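Long-range contact in haemagglutinin I (Physarum polycephalum, PDB 3A5P), which is a lectin that probably agglutinates blood cells by binding their surface sugars, with a small carbohydrate-recognition domain of the legume lectin fold: residues 58-63 with 99-104. Residues are numbered along the deposited sequence; the frame is centred on the assembly and turned at random.
Sequences VHNGDD and TLKKLA
Asn-60 and Lys-101 carry a polar surface contact that ties the type II' hairpin turn between strands 54-60 and 63-70, in one sheet of the legume-lectin sandwich, to the C-terminal tail leaving strand 96-99 of the other. Asn-60 points its CB toward the tail, with CG anti to the backbone N (chi1 -170°). Asn-60 ND2 donates to Thr-99 O at 2.9 Å, fairly straight at 164°; the acceptor lies in the amide plane, while ND2 sits above the plane of the Thr-99 carbonyl. The other end of the amide, OD1, accepts a hydrogen bond from a water that itself accepts one from Lys-101 N. Lys-101 runs obliquely past this group, its CD 3.4 Å from Asn-60 CG, and delivers NZ to Asn-60 O at 2.7 Å. That oxygen also accepts the turn's own bond from Asp-63 N, on the opposite face of its carbonyl plane. Asp-63 OD2 makes a salt bridge with Lys-101 NZ at 3.0 Å, its hydrogen bond weak, and a second water joins the same two atoms. Across the dimer, NZ pairs with Asp-62 of the second subunit. One ammonium thus meets a turn carbonyl and carboxylates of both chains, which would probably favour its charged form.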
loop_
_atom_site.group_PDB
_atom_site.type_symbol
_atom_site.label_atom_id
_atom_site.label_comp_id
_atom_site.label_asym_id
_atom_site.label_seq_id
_atom_site.Cartn_x
_atom_site.Cartn_y
_atom_site.Cartn_z
ATOM N N VAL A 58 1.807 8.928 9.399
ATOM C CA VAL A 58 1.763 7.484 9.179
ATOM C C VAL A 58 0.313 7.023 9.182
ATOM O O VAL A 58 -0.448 7.319 10.132
ATOM C CB VAL A 58 2.600 6.743 10.245
ATOM C CG1 VAL A 58 2.547 5.209 10.037
ATOM C CG2 VAL A 58 4.035 7.236 10.203
ATOM N N HIS A 59 -0.075 6.332 8.104
ATOM C CA HIS A 59 -1.367 5.662 8.051
ATOM C C HIS A 59 -1.195 4.145 8.124
ATOM O O HIS A 59 -0.374 3.551 7.400
ATOM C CB HIS A 59 -2.140 6.061 6.791
ATOM C CG HIS A 59 -2.750 7.420 6.882
ATOM N ND1 HIS A 59 -2.037 8.570 6.642
ATOM C CD2 HIS A 59 -4.004 7.811 7.215
ATOM C CE1 HIS A 59 -2.823 9.618 6.821
ATOM N NE2 HIS A 59 -4.024 9.184 7.159
ATOM N N ASN A 60 -1.943 3.522 9.016
ATOM C CA ASN A 60 -1.962 2.060 9.116
ATOM C C ASN A 60 -3.191 1.577 8.336
ATOM O O ASN A 60 -4.329 1.641 8.827
ATOM C CB ASN A 60 -1.987 1.641 10.592
ATOM C CG ASN A 60 -1.753 0.147 10.794
ATOM O OD1 ASN A 60 -1.508 -0.606 9.838
ATOM N ND2 ASN A 60 -1.841 -0.288 12.047
ATOM N N GLY A 61 -2.971 1.134 7.093
ATOM C CA GLY A 61 -4.090 0.901 6.183
ATOM C C GLY A 61 -4.798 2.234 5.988
ATOM O O GLY A 61 -4.144 3.248 5.650
ATOM N N ASP A 62 -6.113 2.235 6.226
ATOM C CA ASP A 62 -6.970 3.418 6.036
ATOM C C ASP A 62 -6.692 4.507 7.077
ATOM O O ASP A 62 -6.868 5.696 6.816
ATOM C CB ASP A 62 -8.462 3.043 6.200
ATOM C CG ASP A 62 -9.088 2.367 4.966
ATOM O OD1 ASP A 62 -8.486 1.523 4.313
ATOM O OD2 ASP A 62 -10.271 2.646 4.683
ATOM N N ASP A 63 -6.290 4.084 8.264
ATOM C CA ASP A 63 -6.384 4.935 9.450
ATOM C C ASP A 63 -5.105 5.669 9.836
ATOM O O ASP A 63 -4.004 5.117 9.798
ATOM C CB ASP A 63 -6.893 4.119 10.618
ATOM C CG ASP A 63 -8.227 3.464 10.317
ATOM O OD1 ASP A 63 -9.135 4.115 9.714
ATOM O OD2 ASP A 63 -8.351 2.288 10.670
ATOM N N THR A 99 0.409 -2.133 15.192
ATOM C CA THR A 99 0.340 -3.522 14.781
ATOM C C THR A 99 -0.306 -3.621 13.428
ATOM O O THR A 99 -1.332 -2.965 13.142
ATOM C CB THR A 99 -0.418 -4.416 15.770
ATOM O OG1 THR A 99 -1.681 -3.821 16.091
ATOM C CG2 THR A 99 0.398 -4.600 17.019
ATOM N N LEU A 100 0.333 -4.425 12.580
ATOM C CA LEU A 100 -0.133 -4.696 11.221
ATOM C C LEU A 100 -1.576 -5.179 11.230
ATOM O O LEU A 100 -1.975 -5.937 12.127
ATOM C CB LEU A 100 0.760 -5.755 10.561
ATOM C CG LEU A 100 2.210 -5.316 10.297
ATOM C CD1 LEU A 100 3.047 -6.475 9.688
ATOM C CD2 LEU A 100 2.282 -4.056 9.426
ATOM N N LYS A 101 -2.338 -4.758 10.231
ATOM C CA LYS A 101 -3.741 -5.150 10.106
ATOM C C LYS A 101 -3.887 -6.188 9.014
ATOM O O LYS A 101 -3.534 -5.931 7.851
ATOM C CB LYS A 101 -4.590 -3.921 9.787
ATOM C CG LYS A 101 -4.665 -2.968 10.944
ATOM C CD LYS A 101 -4.684 -1.521 10.479
ATOM C CE LYS A 101 -5.968 -1.152 9.819
ATOM N NZ LYS A 101 -6.274 0.274 10.089
ATOM N N LYS A 102 -4.388 -7.370 9.384
ATOM C CA LYS A 102 -4.577 -8.431 8.400
ATOM C C LYS A 102 -5.609 -8.012 7.374
ATOM O O LYS A 102 -6.627 -7.409 7.717
ATOM C CB LYS A 102 -5.004 -9.754 9.049
ATOM C CG LYS A 102 -3.878 -10.489 9.655
ATOM C CD LYS A 102 -4.181 -11.966 9.789
ATOM C CE LYS A 102 -3.017 -12.670 10.510
ATOM N NZ LYS A 102 -3.316 -14.125 10.757
ATOM N N LEU A 103 -5.333 -8.308 6.111
ATOM C CA LEU A 103 -6.360 -8.148 5.073
ATOM C C LEU A 103 -7.294 -9.357 5.120
ATOM O O LEU A 103 -6.863 -10.506 5.042
ATOM C CB LEU A 103 -5.744 -7.943 3.686
ATOM C CG LEU A 103 -4.820 -6.718 3.577
ATOM C CD1 LEU A 103 -4.151 -6.698 2.210
ATOM C CD2 LEU A 103 -5.581 -5.403 3.829
ATOM N N ALA A 104 -8.574 -9.077 5.286
ATOM C CA ALA A 104 -9.574 -10.134 5.492
ATOM C C ALA A 104 -10.318 -10.439 4.201
ATOM O O ALA A 104 -10.293 -9.628 3.284
ATOM C CB ALA A 104 -10.548 -9.712 6.587
ATOM O OXT ALA A 104 -10.947 -11.507 4.039
HETATM O O HOH W 1 -1.233 -2.964 8.430
HETATM O O HOH W 2 -6.775 1.574 12.507
#